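Sulfide-quinone reductase (PDB 3HYW) oxidises hydrogen sulfide with a quinone as electron acceptor, using bound FAD and building up polysulfide on active-site cysteines. Local coordinates at residues V5-G10 and L28-I33; T17-R22 and P67-E72. One frame throughout, in Å; residues are numbered along the deposited sequence.

Contact 1 (V5-G10 and L28-I33); sequences VVVIGG and LKITLI. With FAD (flavin-adenine dinucleotide), chain G.
Ile8 and Ile33, paired across two parallel strands, meet the FAD adenine together: Ile8 CG2 stands over the ring face, 3.6 Å from FAD C2A, and Ile33 O lies beyond that C2A rim. Val6, Ile8, Thr31 and Ile33 line one face of the strand pair, Val5, Val7, Ile30 and Leu32 the other. Four nearly straight N-H...O bonds join the backbones from Val5 N to Lys29 O onward, and a fifth, more bent (155°), runs from Gly9 N to Ile33 O at 2.7 Å. On the Val6 face, Val6 CG1 meets Ile33 CD1 at 3.7 Å. Thr31 OG1 is hydrogen-bonded to His4 NE2 and has a second partner in strand 71-74. On the opposite face, Val5 CG2 touches both Leu28 methyls, about 4.0 Å from CD1 and CD2 alike, beside Leu21 of helix 12-24. Leu32 has CG anti to the backbone N (chi1 -168°), and its methyls divide: CD1 reaches Val7 CG1 at 4.2 Å, and CD2 lies 3.7 Å from Gly10 CA. An alanine in place of Leu32 would probably open a gap beside the turn at Gly10 and leave Val7 CG1 without this neighbour. A CB on Gly9 would be crowded by FAD O4B and by the preceding carbonyl; one on Gly10 would be tight against Leu32 CD2. Strand 4-8, helix 12-24 and strand 29-33 form the right-handed beta-alpha-beta unit of a Rossmann-type FAD-binding fold, whose glycine-rich turn lets the dinucleotide approach the backbone.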
ATOM      1  N   VAL A   5     -14.998 -48.610 -14.342  1.00 34.65           N
ATOM      2  CA  VAL A   5     -15.124 -47.169 -14.126  1.00 34.20           C
ATOM      3  C   VAL A   5     -15.137 -46.442 -15.470  1.00 34.08           C
ATOM      4  O   VAL A   5     -14.268 -46.671 -16.316  1.00 34.53           O
ATOM      5  CB  VAL A   5     -13.980 -46.601 -13.244  1.00 33.93           C
ATOM      6  CG1 VAL A   5     -14.127 -45.090 -13.081  1.00 34.30           C
ATOM      7  CG2 VAL A   5     -13.970 -47.273 -11.884  1.00 33.85           C
ATOM      8  N   VAL A   6     -16.133 -45.586 -15.666  1.00 33.34           N
ATOM      9  CA  VAL A   6     -16.141 -44.674 -16.805  1.00 33.34           C
ATOM     10  C   VAL A   6     -15.704 -43.288 -16.339  1.00 33.07           C
ATOM     11  O   VAL A   6     -16.219 -42.764 -15.346  1.00 32.90           O
ATOM     12  CB  VAL A   6     -17.533 -44.594 -17.489  1.00 33.35           C
ATOM     13  CG1 VAL A   6     -17.576 -43.466 -18.532  1.00 33.35           C
ATOM     14  CG2 VAL A   6     -17.892 -45.932 -18.128  1.00 33.51           C
ATOM     15  N   VAL A   7     -14.748 -42.715 -17.061  1.00 33.13           N
ATOM     16  CA  VAL A   7     -14.285 -41.358 -16.816  1.00 33.05           C
ATOM     17  C   VAL A   7     -14.668 -40.499 -18.016  1.00 33.21           C
ATOM     18  O   VAL A   7     -14.293 -40.802 -19.154  1.00 32.92           O
ATOM     19  CB  VAL A   7     -12.752 -41.302 -16.598  1.00 33.34           C
ATOM     20  CG1 VAL A   7     -12.294 -39.871 -16.349  1.00 33.01           C
ATOM     21  CG2 VAL A   7     -12.332 -42.212 -15.442  1.00 33.79           C
ATOM     22  N   ILE A   8     -15.431 -39.439 -17.761  1.00 32.87           N
ATOM     23  CA  ILE A   8     -15.779 -38.504 -18.818  1.00 32.89           C
ATOM     24  C   ILE A   8     -14.846 -37.302 -18.769  1.00 33.10           C
ATOM     25  O   ILE A   8     -14.903 -36.497 -17.831  1.00 32.78           O
ATOM     26  CB  ILE A   8     -17.250 -38.024 -18.747  1.00 32.58           C
ATOM     27  CG1 ILE A   8     -18.223 -39.218 -18.653  1.00 32.60           C
ATOM     28  CG2 ILE A   8     -17.573 -37.175 -19.966  1.00 32.43           C
ATOM     29  CD1 ILE A   8     -19.705 -38.802 -18.479  1.00 32.52           C
ATOM     30  N   GLY A   9     -13.999 -37.187 -19.790  1.00 32.99           N
ATOM     31  CA  GLY A   9     -13.099 -36.040 -19.917  1.00 32.90           C
ATOM     32  C   GLY A   9     -11.652 -36.471 -19.964  1.00 32.77           C
ATOM     33  O   GLY A   9     -11.176 -37.161 -19.060  1.00 32.85           O
ATOM     34  N   GLY A  10     -10.955 -36.069 -21.024  1.00 32.41           N
ATOM     35  CA  GLY A  10      -9.536 -36.383 -21.192  1.00 32.43           C
ATOM     36  C   GLY A  10      -8.604 -35.225 -20.881  1.00 32.69           C
ATOM     37  O   GLY A  10      -7.658 -34.966 -21.626  1.00 33.18           O
ATOM     38  N   LEU A  28      -8.692 -53.415 -12.631  1.00 38.67           N
ATOM     39  CA  LEU A  28      -9.858 -52.553 -12.840  1.00 37.86           C
ATOM     40  C   LEU A  28     -10.052 -52.241 -14.324  1.00 37.35           C
ATOM     41  O   LEU A  28      -9.104 -51.851 -14.995  1.00 37.19           O
ATOM     42  CB  LEU A  28      -9.650 -51.232 -12.094  1.00 37.81           C
ATOM     43  CG  LEU A  28     -10.744 -50.568 -11.246  1.00 37.83           C
ATOM     44  CD1 LEU A  28     -10.469 -49.081 -11.104  1.00 36.79           C
ATOM     45  CD2 LEU A  28     -12.153 -50.806 -11.746  1.00 37.59           C
ATOM     46  N   LYS A  29     -11.269 -52.416 -14.837  1.00 36.64           N
ATOM     47  CA  LYS A  29     -11.569 -51.961 -16.194  1.00 36.30           C
ATOM     48  C   LYS A  29     -11.865 -50.460 -16.160  1.00 35.36           C
ATOM     49  O   LYS A  29     -12.656 -49.991 -15.343  1.00 34.88           O
ATOM     50  CB  LYS A  29     -12.732 -52.740 -16.815  1.00 36.26           C
ATOM     51  CG  LYS A  29     -12.972 -52.418 -18.285  1.00 37.05           C
ATOM     52  CD  LYS A  29     -14.184 -53.172 -18.854  1.00 37.75           C
ATOM     53  CE  LYS A  29     -14.474 -52.726 -20.289  1.00 39.58           C
ATOM     54  NZ  LYS A  29     -15.770 -53.257 -20.796  1.00 40.69           N
ATOM     55  N   ILE A  30     -11.205 -49.712 -17.037  1.00 34.80           N
ATOM     56  CA  ILE A  30     -11.323 -48.255 -17.057  1.00 34.33           C
ATOM     57  C   ILE A  30     -11.514 -47.760 -18.486  1.00 34.09           C
ATOM     58  O   ILE A  30     -10.727 -48.075 -19.374  1.00 33.41           O
ATOM     59  CB  ILE A  30     -10.084 -47.553 -16.422  1.00 34.51           C
ATOM     60  CG1 ILE A  30      -9.883 -48.010 -14.970  1.00 33.96           C
ATOM     61  CG2 ILE A  30     -10.232 -46.026 -16.495  1.00 34.36           C
ATOM     62  CD1 ILE A  30      -8.515 -47.709 -14.407  1.00 35.35           C
ATOM     63  N   THR A  31     -12.576 -46.989 -18.688  1.00 34.06           N
ATOM     64  CA  THR A  31     -12.872 -46.398 -19.975  1.00 34.18           C
ATOM     65  C   THR A  31     -12.884 -44.886 -19.818  1.00 34.19           C
ATOM     66  O   THR A  31     -13.568 -44.345 -18.940  1.00 34.49           O
ATOM     67  CB  THR A  31     -14.230 -46.892 -20.519  1.00 34.39           C
ATOM     68  OG1 THR A  31     -14.218 -48.324 -20.602  1.00 34.98           O
ATOM     69  CG2 THR A  31     -14.515 -46.309 -21.898  1.00 34.58           C
ATOM     70  N   LEU A  32     -12.113 -44.211 -20.663  1.00 33.93           N
ATOM     71  CA  LEU A  32     -12.107 -42.760 -20.699  1.00 34.09           C
ATOM     72  C   LEU A  32     -12.779 -42.284 -21.981  1.00 34.09           C
ATOM     73  O   LEU A  32     -12.408 -42.701 -23.085  1.00 33.88           O
ATOM     74  CB  LEU A  32     -10.680 -42.214 -20.586  1.00 33.75           C
ATOM     75  CG  LEU A  32     -10.518 -40.707 -20.325  1.00 34.03           C
ATOM     76  CD1 LEU A  32      -9.406 -40.445 -19.309  1.00 33.79           C
ATOM     77  CD2 LEU A  32     -10.239 -39.954 -21.610  1.00 33.53           C
ATOM     78  N   ILE A  33     -13.774 -41.415 -21.814  1.00 34.24           N
ATOM     79  CA  ILE A  33     -14.505 -40.823 -22.927  1.00 34.27           C
ATOM     80  C   ILE A  33     -14.169 -39.336 -22.995  1.00 34.71           C
ATOM     81  O   ILE A  33     -14.371 -38.609 -22.024  1.00 34.55           O
ATOM     82  CB  ILE A  33     -16.048 -40.980 -22.745  1.00 34.14           C
ATOM     83  CG1 ILE A  33     -16.435 -42.451 -22.516  1.00 34.55           C
ATOM     84  CG2 ILE A  33     -16.789 -40.393 -23.940  1.00 34.00           C
ATOM     85  CD1 ILE A  33     -17.897 -42.657 -22.118  1.00 33.99           C
TER
HETATM   86  PA  FAD G 441      -9.851 -29.820 -18.694  1.00 23.13           P
HETATM   87  O1A FAD G 441      -8.400 -30.087 -18.386  1.00 21.98           O
HETATM   88  O2A FAD G 441     -10.219 -28.628 -19.523  1.00 24.09           O
HETATM   89  O5B FAD G 441     -10.406 -31.151 -19.383  1.00 24.67           O
HETATM   90  C5B FAD G 441     -11.771 -31.379 -19.691  1.00 24.01           C
HETATM   91  C4B FAD G 441     -11.806 -32.491 -20.728  1.00 24.36           C
HETATM   92  O4B FAD G 441     -13.144 -32.954 -20.908  1.00 25.28           O
HETATM   93  C3B FAD G 441     -11.350 -31.990 -22.089  1.00 25.54           C
HETATM   94  O3B FAD G 441     -10.528 -32.994 -22.695  1.00 25.86           O
HETATM   95  C2B FAD G 441     -12.643 -31.816 -22.861  1.00 25.73           C
HETATM   96  O2B FAD G 441     -12.448 -31.956 -24.266  1.00 26.92           O
HETATM   97  C1B FAD G 441     -13.489 -32.940 -22.292  1.00 25.75           C
HETATM   98  N9A FAD G 441     -14.959 -32.764 -22.436  1.00 26.20           N
HETATM   99  C8A FAD G 441     -15.670 -31.625 -22.288  1.00 26.17           C
HETATM  100  N7A FAD G 441     -16.984 -31.904 -22.479  1.00 26.59           N
HETATM  101  C5A FAD G 441     -17.086 -33.226 -22.754  1.00 26.19           C
HETATM  102  C6A FAD G 441     -18.152 -34.076 -23.039  1.00 26.33           C
HETATM  103  N6A FAD G 441     -19.417 -33.598 -23.081  1.00 25.81           N
HETATM  104  N1A FAD G 441     -17.914 -35.394 -23.272  1.00 26.27           N
HETATM  105  C2A FAD G 441     -16.664 -35.888 -23.235  1.00 26.78           C
HETATM  106  N3A FAD G 441     -15.619 -35.090 -22.966  1.00 26.57           N
HETATM  107  C4A FAD G 441     -15.805 -33.761 -22.718  1.00 26.06           C
HETATM  108  N1  FAD G 441      -4.257 -24.160 -13.138  1.00 22.93           N
HETATM  109  C2  FAD G 441      -3.054 -24.132 -12.502  1.00 23.66           C
HETATM  110  O2  FAD G 441      -2.899 -24.764 -11.438  1.00 24.10           O
HETATM  111  N3  FAD G 441      -2.006 -23.436 -13.004  1.00 23.08           N
HETATM  112  C4  FAD G 441      -2.140 -22.751 -14.158  1.00 23.39           C
HETATM  113  O4  FAD G 441      -1.099 -22.035 -14.675  1.00 23.55           O
HETATM  114  C4X FAD G 441      -3.360 -22.763 -14.824  1.00 23.22           C
HETATM  115  N5  FAD G 441      -3.491 -22.068 -15.977  1.00 23.21           N
HETATM  116  C5X FAD G 441      -4.665 -22.072 -16.646  1.00 23.05           C
HETATM  117  C6  FAD G 441      -4.770 -21.357 -17.844  1.00 23.03           C
HETATM  118  C7  FAD G 441      -5.970 -21.335 -18.549  1.00 23.35           C
HETATM  119  C7M FAD G 441      -6.041 -20.541 -19.840  1.00 23.27           C
HETATM  120  C8  FAD G 441      -7.068 -22.035 -18.045  1.00 23.43           C
HETATM  121  C8M FAD G 441      -8.407 -22.051 -18.759  1.00 23.84           C
HETATM  122  C9  FAD G 441      -6.955 -22.743 -16.845  1.00 23.15           C
HETATM  123  C9A FAD G 441      -5.747 -22.782 -16.130  1.00 23.25           C
HETATM  124  N10 FAD G 441      -5.621 -23.488 -14.968  1.00 23.61           N
HETATM  125  C10 FAD G 441      -4.437 -23.480 -14.302  1.00 23.12           C
HETATM  126  C1' FAD G 441      -6.795 -24.182 -14.389  1.00 23.08           C
HETATM  127  C2' FAD G 441      -6.930 -25.688 -14.486  1.00 22.43           C
HETATM  128  O2' FAD G 441      -5.721 -26.326 -14.056  1.00 23.62           O
HETATM  129  C3' FAD G 441      -7.338 -26.064 -15.911  1.00 22.62           C
HETATM  130  O3' FAD G 441      -8.582 -25.401 -16.240  1.00 20.36           O
HETATM  131  C4' FAD G 441      -7.497 -27.571 -16.062  1.00 22.58           C
HETATM  132  O4' FAD G 441      -7.463 -27.881 -17.461  1.00 23.25           O
HETATM  133  C5' FAD G 441      -8.806 -28.053 -15.446  1.00 21.62           C
HETATM  134  O5' FAD G 441      -8.882 -29.474 -15.519  1.00 22.49           O
HETATM  135  P   FAD G 441     -10.256 -30.245 -15.863  1.00 21.98           P
HETATM  136  O1P FAD G 441      -9.942 -31.717 -15.922  1.00 21.34           O
HETATM  137  O2P FAD G 441     -11.370 -29.763 -14.959  1.00 20.22           O
HETATM  138  O3P FAD G 441     -10.674 -29.710 -17.325  1.00 21.19           O

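Contact 2 (T17-R22 and P67-E72)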
ATOM      1  N   THR A  17      -7.425 -38.998 -12.540  1.00 31.60           N
ATOM      2  CA  THR A  17      -8.275 -40.006 -11.906  1.00 31.24           C
ATOM      3  C   THR A  17      -8.085 -41.391 -12.539  1.00 31.18           C
ATOM      4  O   THR A  17      -7.897 -42.367 -11.826  1.00 31.60           O
ATOM      5  CB  THR A  17      -9.774 -39.591 -11.897  1.00 31.13           C
ATOM      6  OG1 THR A  17      -9.886 -38.211 -11.520  1.00 31.30           O
ATOM      7  CG2 THR A  17     -10.554 -40.441 -10.888  1.00 30.81           C
ATOM      8  N   ALA A  18      -8.128 -41.468 -13.869  1.00 31.40           N
ATOM      9  CA  ALA A  18      -7.897 -42.730 -14.583  1.00 31.20           C
ATOM     10  C   ALA A  18      -6.540 -43.366 -14.261  1.00 31.51           C
ATOM     11  O   ALA A  18      -6.476 -44.569 -14.001  1.00 31.10           O
ATOM     12  CB  ALA A  18      -8.054 -42.542 -16.085  1.00 31.20           C
ATOM     13  N   TYR A  19      -5.467 -42.569 -14.284  1.00 31.37           N
ATOM     14  CA  TYR A  19      -4.133 -43.081 -13.961  1.00 31.81           C
ATOM     15  C   TYR A  19      -4.032 -43.492 -12.491  1.00 31.78           C
ATOM     16  O   TYR A  19      -3.428 -44.521 -12.179  1.00 31.93           O
ATOM     17  CB  TYR A  19      -3.040 -42.057 -14.294  1.00 31.64           C
ATOM     18  CG  TYR A  19      -2.731 -41.845 -15.774  1.00 32.04           C
ATOM     19  CD1 TYR A  19      -3.601 -42.282 -16.780  1.00 32.14           C
ATOM     20  CD2 TYR A  19      -1.589 -41.145 -16.162  1.00 30.58           C
ATOM     21  CE1 TYR A  19      -3.315 -42.057 -18.129  1.00 31.38           C
ATOM     22  CE2 TYR A  19      -1.304 -40.910 -17.498  1.00 31.15           C
ATOM     23  CZ  TYR A  19      -2.163 -41.367 -18.473  1.00 30.78           C
ATOM     24  OH  TYR A  19      -1.869 -41.127 -19.796  1.00 31.23           O
ATOM     25  N   ASN A  20      -4.627 -42.702 -11.595  1.00 31.96           N
ATOM     26  CA  ASN A  20      -4.600 -43.027 -10.163  1.00 32.68           C
ATOM     27  C   ASN A  20      -5.298 -44.363  -9.907  1.00 32.58           C
ATOM     28  O   ASN A  20      -4.776 -45.211  -9.192  1.00 32.40           O
ATOM     29  CB  ASN A  20      -5.260 -41.939  -9.309  1.00 33.11           C
ATOM     30  CG  ASN A  20      -4.368 -40.731  -9.072  1.00 35.50           C
ATOM     31  OD1 ASN A  20      -3.160 -40.849  -8.865  1.00 40.00           O
ATOM     32  ND2 ASN A  20      -4.975 -39.553  -9.079  1.00 37.00           N
ATOM     33  N   LEU A  21      -6.470 -44.538 -10.516  1.00 32.35           N
ATOM     34  CA  LEU A  21      -7.214 -45.796 -10.450  1.00 32.63           C
ATOM     35  C   LEU A  21      -6.438 -46.980 -11.018  1.00 32.91           C
ATOM     36  O   LEU A  21      -6.429 -48.067 -10.425  1.00 33.01           O
ATOM     37  CB  LEU A  21      -8.554 -45.655 -11.171  1.00 32.44           C
ATOM     38  CG  LEU A  21      -9.665 -44.901 -10.435  1.00 32.29           C
ATOM     39  CD1 LEU A  21     -10.788 -44.587 -11.403  1.00 31.42           C
ATOM     40  CD2 LEU A  21     -10.188 -45.707  -9.237  1.00 31.85           C
ATOM     41  N   ARG A  22      -5.791 -46.769 -12.164  1.00 33.27           N
ATOM     42  CA  ARG A  22      -5.035 -47.835 -12.822  1.00 33.41           C
ATOM     43  C   ARG A  22      -3.859 -48.322 -11.974  1.00 33.89           C
ATOM     44  O   ARG A  22      -3.602 -49.531 -11.887  1.00 33.65           O
ATOM     45  CB  ARG A  22      -4.577 -47.403 -14.227  1.00 33.14           C
ATOM     46  CG  ARG A  22      -3.587 -48.357 -14.925  1.00 32.93           C
ATOM     47  CD  ARG A  22      -4.112 -49.813 -15.053  1.00 32.04           C
ATOM     48  NE  ARG A  22      -5.249 -49.948 -15.969  1.00 31.81           N
ATOM     49  CZ  ARG A  22      -6.440 -50.456 -15.652  1.00 31.94           C
ATOM     50  NH1 ARG A  22      -6.697 -50.894 -14.421  1.00 31.73           N
ATOM     51  NH2 ARG A  22      -7.389 -50.532 -16.579  1.00 31.32           N
ATOM     52  N   PRO A  67      -4.272 -47.158 -24.314  1.00 33.51           N
ATOM     53  CA  PRO A  67      -4.194 -48.636 -24.323  1.00 33.93           C
ATOM     54  C   PRO A  67      -2.921 -49.212 -23.683  1.00 34.10           C
ATOM     55  O   PRO A  67      -2.963 -50.302 -23.115  1.00 33.86           O
ATOM     56  CB  PRO A  67      -4.231 -48.979 -25.815  1.00 33.86           C
ATOM     57  CG  PRO A  67      -4.953 -47.838 -26.431  1.00 34.27           C
ATOM     58  CD  PRO A  67      -4.486 -46.635 -25.675  1.00 33.52           C
ATOM     59  N   LYS A  68      -1.814 -48.476 -23.767  1.00 34.47           N
ATOM     60  CA  LYS A  68      -0.553 -48.873 -23.125  1.00 34.89           C
ATOM     61  C   LYS A  68      -0.698 -48.985 -21.607  1.00 34.71           C
ATOM     62  O   LYS A  68       0.089 -49.675 -20.949  1.00 34.60           O
ATOM     63  CB  LYS A  68       0.563 -47.886 -23.482  1.00 35.16           C
ATOM     64  CG  LYS A  68       0.918 -47.894 -24.962  1.00 36.61           C
ATOM     65  CD  LYS A  68       2.032 -46.925 -25.289  1.00 39.66           C
ATOM     66  CE  LYS A  68       2.505 -47.127 -26.720  1.00 41.03           C
ATOM     67  NZ  LYS A  68       3.719 -46.316 -27.031  1.00 43.14           N
ATOM     68  N   PHE A  69      -1.710 -48.310 -21.065  1.00 34.30           N
ATOM     69  CA  PHE A  69      -2.000 -48.340 -19.633  1.00 34.33           C
ATOM     70  C   PHE A  69      -3.289 -49.103 -19.349  1.00 34.42           C
ATOM     71  O   PHE A  69      -3.904 -48.940 -18.291  1.00 34.69           O
ATOM     72  CB  PHE A  69      -2.042 -46.907 -19.074  1.00 34.13           C
ATOM     73  CG  PHE A  69      -0.848 -46.080 -19.463  1.00 34.27           C
ATOM     74  CD1 PHE A  69       0.453 -46.562 -19.254  1.00 34.16           C
ATOM     75  CD2 PHE A  69      -1.010 -44.837 -20.058  1.00 33.78           C
ATOM     76  CE1 PHE A  69       1.572 -45.808 -19.628  1.00 33.87           C
ATOM     77  CE2 PHE A  69       0.102 -44.073 -20.429  1.00 34.33           C
ATOM     78  CZ  PHE A  69       1.391 -44.564 -20.216  1.00 33.79           C
ATOM     79  N   ASN A  70      -3.674 -49.957 -20.298  1.00 34.64           N
ATOM     80  CA  ASN A  70      -4.926 -50.730 -20.239  1.00 34.79           C
ATOM     81  C   ASN A  70      -6.169 -49.867 -19.975  1.00 34.62           C
ATOM     82  O   ASN A  70      -7.060 -50.248 -19.215  1.00 34.82           O
ATOM     83  CB  ASN A  70      -4.808 -51.902 -19.251  1.00 34.69           C
ATOM     84  CG  ASN A  70      -3.701 -52.881 -19.631  1.00 35.55           C
ATOM     85  OD1 ASN A  70      -3.050 -53.471 -18.765  1.00 35.82           O
ATOM     86  ND2 ASN A  70      -3.477 -53.046 -20.932  1.00 36.22           N
ATOM     87  N   ILE A  71      -6.209 -48.697 -20.608  1.00 34.53           N
ATOM     88  CA  ILE A  71      -7.358 -47.795 -20.513  1.00 34.40           C
ATOM     89  C   ILE A  71      -8.000 -47.692 -21.893  1.00 34.83           C
ATOM     90  O   ILE A  71      -7.326 -47.401 -22.883  1.00 34.68           O
ATOM     91  CB  ILE A  71      -6.950 -46.393 -19.967  1.00 34.53           C
ATOM     92  CG1 ILE A  71      -6.493 -46.508 -18.504  1.00 34.24           C
ATOM     93  CG2 ILE A  71      -8.107 -45.379 -20.089  1.00 33.78           C
ATOM     94  CD1 ILE A  71      -5.678 -45.317 -18.000  1.00 33.76           C
ATOM     95  N   GLU A  72      -9.298 -47.972 -21.961  1.00 35.26           N
ATOM     96  CA  GLU A  72     -10.032 -47.869 -23.218  1.00 35.64           C
ATOM     97  C   GLU A  72     -10.372 -46.403 -23.480  1.00 35.15           C
ATOM     98  O   GLU A  72     -10.917 -45.732 -22.614  1.00 35.47           O
ATOM     99  CB  GLU A  72     -11.301 -48.730 -23.173  1.00 35.64           C
ATOM    100  CG  GLU A  72     -12.156 -48.659 -24.436  1.00 36.56           C
ATOM    101  CD  GLU A  72     -13.533 -49.276 -24.256  1.00 37.11           C
ATOM    102  OE1 GLU A  72     -14.033 -49.321 -23.106  1.00 39.77           O
ATOM    103  OE2 GLU A  72     -14.122 -49.705 -25.271  1.00 39.15           O
TER
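Arg22 leaves its helix with CG anti to the backbone N, then bends twice, at chi2 (56°) and chi3 (68°), which turns NE onto the carbonyl of Phe69. Arg22 NE donates to Phe69 O at 2.9 Å, and Arg22 NH2 donates to Asn70 O at 2.7 Å. Phe69 O lies in the guanidinium plane and Asn70 O near it, although NH2 stands well above the carbonyl plane of Asn70. Two successive carbonyls thus face one guanidinium edge, where Asn70 takes a left-handed backbone conformation. The remaining nitrogen, NH1, is bonded to Leu28 O, so the group is tied on two sides and its rotation is restricted. One helical turn back, Tyr19 brings its outer end to the Phe69 ring: Tyr19 OH is 3.6 Å from Phe69 CE2, and Tyr19 CZ 4.0 Å from Phe69 CD2. The rings are inclined at 66°, with centroids 5.3 Å apart, and the Tyr19 hydroxyl is hydrogen-bonded to Val393 O. Ile71 CD1 meets Tyr19 CD1 at 3.9 Å, the two side chains crossing at about a right angle, and Ala18 CB at 4.1 Å. The arginine bonds hold the backbone at Phe69 and Asn70, and apolar contacts with Phe69 and Ile71 complete the interface. Helix 12-24 is joined in this way to the 67-72 segment, which runs into strand 71-74, the outermost strand at this side of the parallel sheet; Ala18 also reaches Ile30 and Leu32 of strand 29-33, and Thr17 and Asn20 pack on helix 314-332.

Contact 1 is buried in the parallel sheet and reaches the FAD, whereas contact 2 lies at the sheet's margin, partly exposed, with the side chain of Ala18 about 11 Å from the FAD. Helix 12-24 is common ground: it connects the two strands of contact 1 and supplies one side of contact 2. Regular backbone bonds and branched aliphatic side chains dominate the first; the second relies on an arginine gripping loop carbonyls, with aromatic packing beside it. Strands 29-33 and 71-74 are neighbours in the sheet, and the contacts meet there: Thr31 OG1 is probably hydrogen-bonded to Glu72 OE1 at 2.7 Å, and Ile30 CD1 packs on the helix backbone at Ala18 and Arg22.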